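39 kDa initiator binding protein (Trichomonas vaginalis, PDB 1Q87) binds the initiator (Inr) element of core promoters, the chain described here being its C-domain. Local coordinates at residues 41-46 with 93-98; 54-59 with 86-91; 105-110 with 174-179; 152-157 with 168-173. All coordinates share one frame; numbering follows the deposited sequence.

Contact 1. Residues 41-46 with 93-98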
# COMPACT_ATOMS: atom_id res chain seq x y z
N GLU A 41 -13.13 -9.98 -8.99
CA GLU A 41 -13.26 -11.30 -8.37
C GLU A 41 -13.37 -11.24 -6.84
O GLU A 41 -14.30 -11.81 -6.23
CB GLU A 41 -12.05 -12.18 -8.74
CG GLU A 41 -11.97 -13.49 -7.95
CD GLU A 41 -10.60 -14.17 -8.04
OE1 GLU A 41 -10.00 -14.17 -9.14
OE2 GLU A 41 -10.12 -14.71 -7.01
N ILE A 42 -12.44 -10.55 -6.20
CA ILE A 42 -12.44 -10.51 -4.74
C ILE A 42 -13.63 -9.76 -4.14
O ILE A 42 -14.14 -10.14 -3.08
CB ILE A 42 -11.11 -9.92 -4.24
CG1 ILE A 42 -9.96 -10.83 -4.69
CG2 ILE A 42 -11.15 -9.70 -2.76
CD1 ILE A 42 -8.60 -10.35 -4.25
N TRP A 43 -14.08 -8.72 -4.84
CA TRP A 43 -15.21 -7.94 -4.37
C TRP A 43 -16.45 -8.84 -4.38
O TRP A 43 -17.23 -8.85 -3.42
CB TRP A 43 -15.42 -6.73 -5.28
CG TRP A 43 -16.69 -6.00 -4.98
CD1 TRP A 43 -17.85 -6.06 -5.69
CD2 TRP A 43 -16.96 -5.17 -3.84
NE1 TRP A 43 -18.84 -5.32 -5.06
CE2 TRP A 43 -18.32 -4.77 -3.92
CE3 TRP A 43 -16.19 -4.72 -2.76
CZ2 TRP A 43 -18.92 -3.94 -2.97
CZ3 TRP A 43 -16.78 -3.90 -1.80
CH2 TRP A 43 -18.14 -3.52 -1.92
N PHE A 44 -16.60 -9.58 -5.48
CA PHE A 44 -17.70 -10.47 -5.69
C PHE A 44 -17.69 -11.59 -4.66
O PHE A 44 -18.72 -11.88 -4.10
CB PHE A 44 -17.67 -11.04 -7.11
CG PHE A 44 -18.87 -11.92 -7.42
CD1 PHE A 44 -20.16 -11.43 -7.30
CD2 PHE A 44 -18.69 -13.24 -7.85
CE1 PHE A 44 -21.26 -12.23 -7.59
CE2 PHE A 44 -19.77 -14.04 -8.15
CZ PHE A 44 -21.07 -13.54 -8.02
N ARG A 45 -16.54 -12.21 -4.42
CA ARG A 45 -16.44 -13.26 -3.41
C ARG A 45 -16.73 -12.71 -2.01
O ARG A 45 -17.18 -13.44 -1.14
CB ARG A 45 -15.04 -13.87 -3.42
CG ARG A 45 -14.61 -14.40 -4.78
CD ARG A 45 -13.09 -14.48 -4.89
NE ARG A 45 -12.56 -15.32 -3.84
CZ ARG A 45 -12.77 -16.62 -3.76
NH1 ARG A 45 -13.50 -17.22 -4.69
NH2 ARG A 45 -12.27 -17.32 -2.75
N LEU A 46 -16.49 -11.43 -1.80
CA LEU A 46 -16.73 -10.85 -0.48
C LEU A 46 -18.15 -10.33 -0.24
O LEU A 46 -18.64 -10.30 0.88
CB LEU A 46 -15.73 -9.71 -0.22
CG LEU A 46 -14.22 -9.94 0.03
CD1 LEU A 46 -13.52 -8.64 0.46
CD2 LEU A 46 -14.08 -10.93 1.15
N LYS A 93 -18.82 1.04 2.07
CA LYS A 93 -17.68 0.91 1.17
C LYS A 93 -18.09 0.36 -0.15
O LYS A 93 -19.15 -0.26 -0.26
CB LYS A 93 -16.59 0.01 1.82
CG LYS A 93 -15.40 0.78 2.48
CD LYS A 93 -15.80 1.94 3.39
CE LYS A 93 -14.66 2.46 4.29
NZ LYS A 93 -13.76 3.55 3.72
N SER A 94 -17.26 0.59 -1.17
CA SER A 94 -17.59 0.09 -2.49
C SER A 94 -16.39 -0.58 -3.13
O SER A 94 -15.31 -0.65 -2.53
CB SER A 94 -18.11 1.23 -3.39
OG SER A 94 -17.05 1.98 -3.97
N LYS A 95 -16.58 -1.07 -4.35
CA LYS A 95 -15.52 -1.76 -5.04
C LYS A 95 -14.31 -0.83 -5.08
O LYS A 95 -13.21 -1.24 -4.75
CB LYS A 95 -15.94 -2.17 -6.47
CG LYS A 95 -15.19 -3.42 -6.98
CD LYS A 95 -15.24 -3.67 -8.51
CE LYS A 95 -16.58 -3.35 -9.15
NZ LYS A 95 -16.66 -1.88 -9.48
N ALA A 96 -14.51 0.42 -5.47
CA ALA A 96 -13.39 1.35 -5.55
C ALA A 96 -12.58 1.38 -4.24
O ALA A 96 -11.39 1.64 -4.28
CB ALA A 96 -13.87 2.75 -5.92
N ASP A 97 -13.21 1.12 -3.10
CA ASP A 97 -12.44 1.10 -1.83
C ASP A 97 -11.53 -0.14 -1.79
O ASP A 97 -10.36 -0.05 -1.37
CB ASP A 97 -13.39 1.09 -0.64
CG ASP A 97 -14.25 2.36 -0.58
OD1 ASP A 97 -13.67 3.46 -0.45
OD2 ASP A 97 -15.50 2.27 -0.69
N LEU A 98 -12.05 -1.29 -2.25
CA LEU A 98 -11.25 -2.51 -2.30
C LEU A 98 -10.12 -2.27 -3.30
O LEU A 98 -8.97 -2.64 -3.04
CB LEU A 98 -12.09 -3.70 -2.77
CG LEU A 98 -12.05 -5.12 -2.14
CD1 LEU A 98 -12.01 -6.16 -3.24
CD2 LEU A 98 -10.87 -5.32 -1.25
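Trp43, in the middle of the helical run 41-46, brings its CA to 6.2 Å from the CA of Lys95, just where strand 92-94 gives way to helix 95-105, so that a helix flank packs against a strand-to-helix junction. The example illustrates how one indole can pack across such a junction. Its CG is anti to the backbone N (chi1 171°), which directs it toward the junction, and one face of the ring lies on the first turn of helix 95-105. Lys95 CG sits over that face, 4.0 Å from the centroid of the five-membered ring and 27° off its normal, a CH-pi contact made by the aliphatic part of a lysine. Farther out on the same ring, Trp43 CZ3 comes to 3.6 Å from Ser94 C, so the benzene end rests on the peptide that follows Ser94, the N-cap residue. Leu98 approaches differently: its CG lies at the edge of the indole, near the ring plane, while its CD1 reaches past to meet Ile42 CG2 at 3.7 Å. The Ile42 and Leu98 side chains cross at about a right angle, and Leu98 CD1 also lies 4.0 Å from Trp43 CB. Leu59 of helix 56-67 also packs on the indole, and Trp43 NE1 donates to Asp51 O. No hydrogen bond links the two segments: dispersion and CH-pi contact hold them together, the buried indole N-H is satisfied by a loop carbonyl, and the charged end of Lys95 leads away from the apolar interface.

Contact 2. Residues 54-59 with 86-91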
# COMPACT_ATOMS: atom_id res chain seq x y z
N VAL A 54 -21.69 -1.82 0.49
CA VAL A 54 -22.04 -2.65 1.65
C VAL A 54 -21.67 -1.88 2.91
O VAL A 54 -20.86 -0.95 2.86
CB VAL A 54 -21.26 -4.01 1.64
CG1 VAL A 54 -21.62 -4.78 0.41
CG2 VAL A 54 -19.73 -3.78 1.68
N MET A 55 -22.27 -2.22 4.04
CA MET A 55 -21.96 -1.50 5.28
C MET A 55 -20.47 -1.65 5.52
O MET A 55 -19.87 -2.69 5.19
CB MET A 55 -22.73 -2.07 6.48
CG MET A 55 -24.23 -1.75 6.50
SD MET A 55 -24.55 0.02 6.41
CE MET A 55 -24.70 0.20 4.63
N ARG A 56 -19.88 -0.63 6.13
CA ARG A 56 -18.46 -0.60 6.39
C ARG A 56 -17.95 -1.83 7.13
O ARG A 56 -16.99 -2.46 6.70
CB ARG A 56 -18.09 0.65 7.19
CG ARG A 56 -16.59 0.87 7.25
CD ARG A 56 -16.26 2.02 8.11
NE ARG A 56 -14.87 2.42 7.94
CZ ARG A 56 -13.89 2.07 8.75
NH1 ARG A 56 -14.16 1.30 9.80
NH2 ARG A 56 -12.64 2.47 8.49
N ASP A 57 -18.61 -2.16 8.23
CA ASP A 57 -18.22 -3.30 9.05
C ASP A 57 -18.28 -4.64 8.34
O ASP A 57 -17.43 -5.50 8.56
CB ASP A 57 -19.06 -3.34 10.31
CG ASP A 57 -18.60 -2.33 11.34
OD1 ASP A 57 -19.34 -2.13 12.33
OD2 ASP A 57 -17.50 -1.74 11.16
N PHE A 58 -19.29 -4.83 7.50
CA PHE A 58 -19.43 -6.06 6.76
C PHE A 58 -18.26 -6.32 5.80
O PHE A 58 -17.78 -7.46 5.69
CB PHE A 58 -20.76 -6.03 6.02
CG PHE A 58 -21.00 -7.22 5.14
CD1 PHE A 58 -20.59 -7.20 3.81
CD2 PHE A 58 -21.65 -8.33 5.62
CE1 PHE A 58 -20.82 -8.29 2.96
CE2 PHE A 58 -21.88 -9.41 4.78
CZ PHE A 58 -21.47 -9.38 3.45
N LEU A 59 -17.80 -5.27 5.11
CA LEU A 59 -16.71 -5.39 4.16
C LEU A 59 -15.40 -5.72 4.85
O LEU A 59 -14.67 -6.62 4.44
CB LEU A 59 -16.50 -4.09 3.38
CG LEU A 59 -15.31 -4.24 2.44
CD1 LEU A 59 -15.74 -5.16 1.34
CD2 LEU A 59 -14.84 -2.93 1.87
N ALA A 86 -9.58 4.50 5.68
CA ALA A 86 -10.17 5.74 6.16
C ALA A 86 -11.12 6.21 5.05
O ALA A 86 -10.99 5.79 3.88
CB ALA A 86 -9.10 6.78 6.40
N PRO A 87 -12.10 7.07 5.39
CA PRO A 87 -12.31 7.58 6.75
C PRO A 87 -13.09 6.58 7.61
O PRO A 87 -13.84 5.75 7.08
CB PRO A 87 -13.10 8.88 6.53
CG PRO A 87 -12.81 9.24 5.09
CD PRO A 87 -12.86 7.88 4.43
N GLN A 88 -12.90 6.68 8.92
CA GLN A 88 -13.61 5.82 9.86
C GLN A 88 -15.09 6.21 9.88
O GLN A 88 -15.98 5.36 9.96
CB GLN A 88 -13.04 5.97 11.27
CG GLN A 88 -11.54 5.87 11.35
CD GLN A 88 -11.06 4.67 10.62
OE1 GLN A 88 -11.49 3.56 10.90
NE2 GLN A 88 -10.16 4.88 9.65
N GLU A 89 -15.34 7.51 9.83
CA GLU A 89 -16.69 8.06 9.88
C GLU A 89 -17.66 7.53 8.82
O GLU A 89 -18.85 7.36 9.11
CB GLU A 89 -16.63 9.60 9.82
CG GLU A 89 -15.25 10.17 9.48
CD GLU A 89 -14.19 9.90 10.55
OE1 GLU A 89 -13.12 9.37 10.20
OE2 GLU A 89 -14.43 10.23 11.74
N GLU A 90 -17.18 7.28 7.60
CA GLU A 90 -18.04 6.75 6.55
C GLU A 90 -18.65 5.38 6.93
O GLU A 90 -17.99 4.51 7.49
CB GLU A 90 -17.25 6.63 5.25
CG GLU A 90 -17.97 5.85 4.18
CD GLU A 90 -17.25 5.93 2.85
OE1 GLU A 90 -16.06 5.54 2.79
OE2 GLU A 90 -17.89 6.40 1.88
N GLN A 91 -19.91 5.20 6.59
CA GLN A 91 -20.67 4.01 6.93
C GLN A 91 -20.70 2.90 5.91
O GLN A 91 -21.21 1.81 6.19
CB GLN A 91 -22.12 4.39 7.22
CG GLN A 91 -22.29 5.45 8.30
CD GLN A 91 -23.72 5.55 8.77
OE1 GLN A 91 -24.29 4.58 9.26
NE2 GLN A 91 -24.31 6.73 8.62
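Val54 opens the segment 54-59 at some distance from the loop 86-91, with Val54 O 4.3 Å from Gln91 O, and its backbone is hydrogen-bonded to Lys93 of strand 92-94. Met55 comes closer, and does so through its backbone: Met55 CA approaches Gln91 O at 3.5 Å in a CA-H...O contact. Bent at chi2, its side chain brings Met55 SD to 3.8 Å from Gln91 O. Met55 is the N-cap residue of helix 56-67, and Arg56, the next in line, carries most of the contact. Arg56 N donates to the same Gln91 O at 2.8 Å, with 155° at the hydrogen; the donor stands above the carbonyl plane, 45° out of it. This bond follows the pairing of Val54 with Lys93 as if continuing it. The Arg56 side chain leaves with CG anti to the backbone N (chi1 -168°) and stays extended from CG to NE, running beside the loop's carbonyls. Arg56 CD passes Glu90 O at 3.1 Å, and Arg56 NE lies 3.6 Å from Pro87 O. At the tip, Gln88 CA sits 3.6 Å above one face of the guanidinium, displaced toward its rim. Glu90 spends its charge on Lys93. Arg56 NH2, for its part, is met by the main-chain carbonyls Ser82 O and Met85 O, at and just beyond the end of helix 74-84, whose partial negative charge would be expected to stabilise the cation where the chain leaves that helix.

Contact 3. Residues 105-110 with 174-179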
# COMPACT_ATOMS: atom_id res chain seq x y z
N PHE A 105 -1.55 -2.31 -0.94
CA PHE A 105 -0.86 -3.46 -0.37
C PHE A 105 -1.09 -4.87 -0.93
O PHE A 105 -0.70 -5.83 -0.30
CB PHE A 105 -1.15 -3.51 1.10
CG PHE A 105 -0.80 -2.25 1.83
CD1 PHE A 105 0.54 -1.88 2.03
CD2 PHE A 105 -1.81 -1.48 2.38
CE1 PHE A 105 0.85 -0.74 2.79
CE2 PHE A 105 -1.51 -0.33 3.15
CZ PHE A 105 -0.19 0.04 3.36
N GLY A 106 -1.73 -5.00 -2.09
CA GLY A 106 -1.92 -6.31 -2.67
C GLY A 106 -0.64 -6.82 -3.35
O GLY A 106 0.36 -6.09 -3.41
N PRO A 107 -0.65 -8.05 -3.91
CA PRO A 107 -1.82 -8.96 -3.92
C PRO A 107 -2.28 -9.41 -2.55
O PRO A 107 -1.57 -9.27 -1.54
CB PRO A 107 -1.37 -10.15 -4.79
CG PRO A 107 0.02 -9.77 -5.32
CD PRO A 107 0.57 -8.76 -4.33
N TYR A 108 -3.50 -9.96 -2.51
CA TYR A 108 -4.04 -10.40 -1.23
C TYR A 108 -3.22 -11.54 -0.57
O TYR A 108 -3.13 -11.60 0.64
CB TYR A 108 -5.51 -10.79 -1.41
CG TYR A 108 -5.74 -12.26 -1.63
CD1 TYR A 108 -5.88 -13.13 -0.54
CD2 TYR A 108 -5.84 -12.78 -2.91
CE1 TYR A 108 -6.10 -14.47 -0.72
CE2 TYR A 108 -6.06 -14.12 -3.12
CZ TYR A 108 -6.19 -14.97 -2.01
OH TYR A 108 -6.36 -16.32 -2.18
N GLU A 109 -2.59 -12.42 -1.36
CA GLU A 109 -1.78 -13.49 -0.77
C GLU A 109 -0.79 -12.98 0.26
O GLU A 109 -0.50 -13.68 1.21
CB GLU A 109 -0.96 -14.26 -1.81
CG GLU A 109 -1.77 -15.17 -2.72
CD GLU A 109 -2.58 -14.38 -3.76
OE1 GLU A 109 -2.51 -13.13 -3.76
OE2 GLU A 109 -3.29 -15.02 -4.58
N THR A 110 -0.22 -11.80 0.07
CA THR A 110 0.73 -11.32 1.07
C THR A 110 0.40 -9.93 1.61
O THR A 110 1.25 -9.23 2.17
CB THR A 110 2.19 -11.40 0.50
OG1 THR A 110 2.28 -10.68 -0.73
CG2 THR A 110 2.56 -12.92 0.21
N LEU A 174 0.38 -6.80 -8.32
CA LEU A 174 0.33 -8.21 -8.74
C LEU A 174 1.53 -9.02 -8.22
O LEU A 174 1.61 -10.23 -8.46
CB LEU A 174 0.28 -8.32 -10.27
CG LEU A 174 -0.79 -7.51 -10.99
CD1 LEU A 174 -0.68 -7.66 -12.53
CD2 LEU A 174 -2.14 -7.98 -10.49
N ILE A 175 2.44 -8.39 -7.49
CA ILE A 175 3.62 -9.08 -7.01
C ILE A 175 3.62 -9.33 -5.53
O ILE A 175 3.57 -8.39 -4.72
CB ILE A 175 4.91 -8.32 -7.40
CG1 ILE A 175 4.97 -8.13 -8.91
CG2 ILE A 175 6.14 -9.06 -6.85
CD1 ILE A 175 4.93 -9.41 -9.72
N GLU A 176 3.71 -10.62 -5.19
CA GLU A 176 3.71 -11.03 -3.79
C GLU A 176 4.90 -10.44 -3.07
O GLU A 176 5.94 -10.16 -3.65
CB GLU A 176 3.72 -12.55 -3.68
CG GLU A 176 2.43 -13.19 -4.15
CD GLU A 176 2.40 -14.69 -3.92
OE1 GLU A 176 2.85 -15.14 -2.83
OE2 GLU A 176 1.93 -15.42 -4.82
N ALA A 177 4.75 -10.23 -1.79
CA ALA A 177 5.85 -9.66 -1.05
C ALA A 177 7.16 -10.47 -1.18
O ALA A 177 8.23 -9.99 -0.78
CB ALA A 177 5.44 -9.52 0.39
N THR A 178 7.08 -11.65 -1.78
CA THR A 178 8.25 -12.50 -1.95
C THR A 178 9.13 -11.96 -3.06
O THR A 178 10.36 -12.13 -3.02
CB THR A 178 7.86 -14.00 -2.26
OG1 THR A 178 7.28 -14.10 -3.56
CG2 THR A 178 6.88 -14.51 -1.25
N GLY A 179 8.53 -11.28 -4.04
CA GLY A 179 9.31 -10.70 -5.13
C GLY A 179 9.65 -9.21 -5.02
O GLY A 179 9.63 -8.60 -3.93
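Thr110 OG1 accepts the backbone N-H of Ala177 at 2.7 Å, and the bond is nearly straight, 171° at the hydrogen. The hydroxyl oxygen is delivered by a first torsion (chi1 55°) that sets OG1 between the backbone N and the carbonyl carbon. Around this bond the fit is close: Thr110 OG1 lies 3.4 Å from Glu176 CA and also touches the Ala177 methyl, while Thr110 CG2 faces the Glu176 carboxylate at 3.8 Å from OE1. Thr110 occupies the N-cap position of helix 111-123, yet its side chain makes no capping bond, and the hydroxyl serves the neighbouring loop. In a second patch, ring carbons of Pro107 meet the main chain of 174-175. Pro107, preceded by a cis peptide, places CG at 3.4 Å from Leu174 C and CD at 3.0 Å from Ile175 O. That carbonyl, like Gly106 O, also takes a hydrogen bond from Lys114 NZ, so a lysine of the following helix bridges both loops. Glu109 CB rests against the Glu176 carboxylate, 4.0 Å from Glu176 CD. The two acids are like charges whose nearest oxygens, Glu109 OE1 and Glu176 OE2, stay 5.1 Å apart, a proximity that may cost some energy. Ala177 is the second residue of a type I beta turn running from Glu176 to Gly179 and closed by Gly179 N to Glu176 O. The arrangement is thus a type I turn docked through a corner N-H onto a helix N-cap threonine, joining the link between two helices to the one between two strands of the antiparallel sheet.

Contact 4. Residues 152-157 with 168-173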
# COMPACT_ATOMS: atom_id res chain seq x y z
N GLN A 152 -4.84 9.31 -3.90
CA GLN A 152 -6.18 8.81 -4.07
C GLN A 152 -6.54 8.42 -5.51
O GLN A 152 -7.36 7.53 -5.72
CB GLN A 152 -7.20 9.81 -3.54
CG GLN A 152 -8.14 9.20 -2.52
CD GLN A 152 -7.41 8.69 -1.28
OE1 GLN A 152 -6.55 7.81 -1.37
NE2 GLN A 152 -7.76 9.23 -0.13
N ASN A 153 -5.93 9.05 -6.51
CA ASN A 153 -6.24 8.70 -7.91
C ASN A 153 -5.35 7.68 -8.60
O ASN A 153 -5.67 7.25 -9.70
CB ASN A 153 -6.23 9.95 -8.78
CG ASN A 153 -7.54 10.66 -8.76
OD1 ASN A 153 -8.44 10.33 -9.52
ND2 ASN A 153 -7.67 11.64 -7.85
N GLU A 154 -4.25 7.31 -7.95
CA GLU A 154 -3.30 6.32 -8.45
C GLU A 154 -2.91 5.64 -7.11
O GLU A 154 -1.78 5.76 -6.62
CB GLU A 154 -2.13 7.08 -9.09
CG GLU A 154 -1.12 6.25 -9.88
CD GLU A 154 -0.32 7.12 -10.85
OE1 GLU A 154 0.80 6.73 -11.24
OE2 GLU A 154 -0.81 8.20 -11.22
N PRO A 155 -3.86 4.90 -6.52
CA PRO A 155 -3.70 4.21 -5.24
C PRO A 155 -2.49 3.34 -4.90
O PRO A 155 -2.26 3.14 -3.72
CB PRO A 155 -5.04 3.51 -5.02
CG PRO A 155 -5.70 3.49 -6.33
CD PRO A 155 -4.87 4.23 -7.35
N ASN A 156 -1.72 2.84 -5.88
CA ASN A 156 -0.51 2.05 -5.59
C ASN A 156 0.69 2.99 -5.54
O ASN A 156 1.83 2.55 -5.41
CB ASN A 156 -0.25 0.99 -6.69
CG ASN A 156 -0.03 1.61 -8.06
OD1 ASN A 156 -0.65 2.62 -8.41
ND2 ASN A 156 0.84 0.99 -8.87
N CYS A 157 0.44 4.29 -5.63
CA CYS A 157 1.55 5.25 -5.60
C CYS A 157 1.65 5.97 -4.27
O CYS A 157 0.75 6.72 -3.88
CB CYS A 157 1.38 6.30 -6.73
SG CYS A 157 2.67 7.60 -6.74
N LYS A 168 8.13 9.79 -5.48
CA LYS A 168 7.09 8.82 -5.72
C LYS A 168 7.59 7.38 -5.86
O LYS A 168 8.62 7.15 -6.49
CB LYS A 168 6.29 9.21 -6.95
CG LYS A 168 5.34 10.38 -6.70
CD LYS A 168 4.50 10.69 -7.93
CE LYS A 168 3.74 12.01 -7.77
NZ LYS A 168 3.07 12.39 -9.05
N ILE A 169 6.88 6.42 -5.28
CA ILE A 169 7.29 5.01 -5.39
C ILE A 169 6.04 4.12 -5.48
O ILE A 169 5.10 4.27 -4.69
CB ILE A 169 8.20 4.64 -4.20
CG1 ILE A 169 8.63 3.19 -4.33
CG2 ILE A 169 7.55 5.02 -2.91
CD1 ILE A 169 9.43 2.93 -5.61
N TRP A 170 6.03 3.21 -6.44
CA TRP A 170 4.85 2.38 -6.70
C TRP A 170 4.81 0.94 -6.23
O TRP A 170 5.73 0.13 -6.54
CB TRP A 170 4.53 2.37 -8.20
CG TRP A 170 4.10 3.73 -8.76
CD1 TRP A 170 2.84 4.12 -9.06
CD2 TRP A 170 4.95 4.86 -9.06
NE1 TRP A 170 2.84 5.41 -9.53
CE2 TRP A 170 4.12 5.88 -9.54
CE3 TRP A 170 6.33 5.09 -8.97
CZ2 TRP A 170 4.62 7.13 -9.95
CZ3 TRP A 170 6.83 6.32 -9.37
CH2 TRP A 170 5.97 7.32 -9.85
N ASN A 171 3.73 0.59 -5.52
CA ASN A 171 3.57 -0.77 -5.10
C ASN A 171 3.07 -1.44 -6.36
O ASN A 171 2.26 -0.86 -7.07
CB ASN A 171 2.50 -0.92 -4.03
CG ASN A 171 2.19 -2.39 -3.75
OD1 ASN A 171 3.08 -3.17 -3.41
ND2 ASN A 171 0.92 -2.78 -3.90
N LYS A 172 3.61 -2.62 -6.66
CA LYS A 172 3.16 -3.40 -7.82
C LYS A 172 2.12 -4.38 -7.22
O LYS A 172 2.47 -5.40 -6.64
CB LYS A 172 4.32 -4.17 -8.42
CG LYS A 172 5.52 -3.31 -8.77
CD LYS A 172 5.27 -2.51 -10.04
CE LYS A 172 5.35 -3.39 -11.29
NZ LYS A 172 4.91 -2.67 -12.53
N PRO A 173 0.82 -4.09 -7.38
CA PRO A 173 -0.26 -4.94 -6.84
C PRO A 173 -0.36 -6.39 -7.30
O PRO A 173 -1.11 -7.14 -6.72
CB PRO A 173 -1.55 -4.15 -7.13
CG PRO A 173 -1.11 -2.91 -7.86
CD PRO A 173 0.29 -3.15 -8.37
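At the open end of the hairpin made by strands 157-162 and 165-171, Cys157 and Trp170 form an antiparallel non-hydrogen-bonded pair, their CA atoms 4.5 Å apart, with both side chains on one face of the sheet. Cys157 SG lies over the indole, 3.9 Å from the centroid of its five-membered ring and 30° off the normal, and Cys157 CB presses on the same ring, 3.3 Å from Trp170 NE1. That nitrogen donates to Glu154 OE1 at 3.0 Å, reaching the oxygen on its anti side. The extended Glu154 side chain (CG anti to the backbone N, chi1 -170°) comes in at the edge of the ring. One step along the pairing, Asn171 N donates to Asn156 O at 2.7 Å. The reciprocal bond comes from the Asn156 side chain, whose ND2 reaches Asn171 O at 2.9 Å, nearly along the C=O axis. Asn156 ND2 also donates to Gly25 O, so both of its acceptors are main-chain carbonyls. The Asn171 amide has other partners: ND2 donates to Ala103 O of helix 95-105 and OD1 accepts from Lys114 NZ. A type I turn from Glu154 to Cys157 bends the backbone out of the ladder, and the Asn156 amide stands in for the main-chain donor. The whole is a beta hairpin whose last rung is completed by an asparagine side chain, with a sulfur-aromatic pair beside it, in the antiparallel sheet of this domain.

Overall arrangement
Contacts 1 and 2 form one neighbourhood in the helical part of the C-domain, their centres about 13 Å apart. Contact 2 is nested inside the chain loop that contact 1 closes, and the two meet in the small sheet, where Lys93 N lies 3.0 Å from Val54 O. In the same way contact 4 is nested within contact 3; their centres are about 14 Å apart and Pro107 CG comes to 3.2 Å from Pro173 O. The two pairs are bridged where Ile42 CD1 packs on Tyr108 CD2 at 3.9 Å, between contacts 1 and 3. Contacts 1 and 2 join helices around the two-stranded sheet, contact 4 lies within the five-stranded sheet, and contact 3 joins one of its loops to the helices.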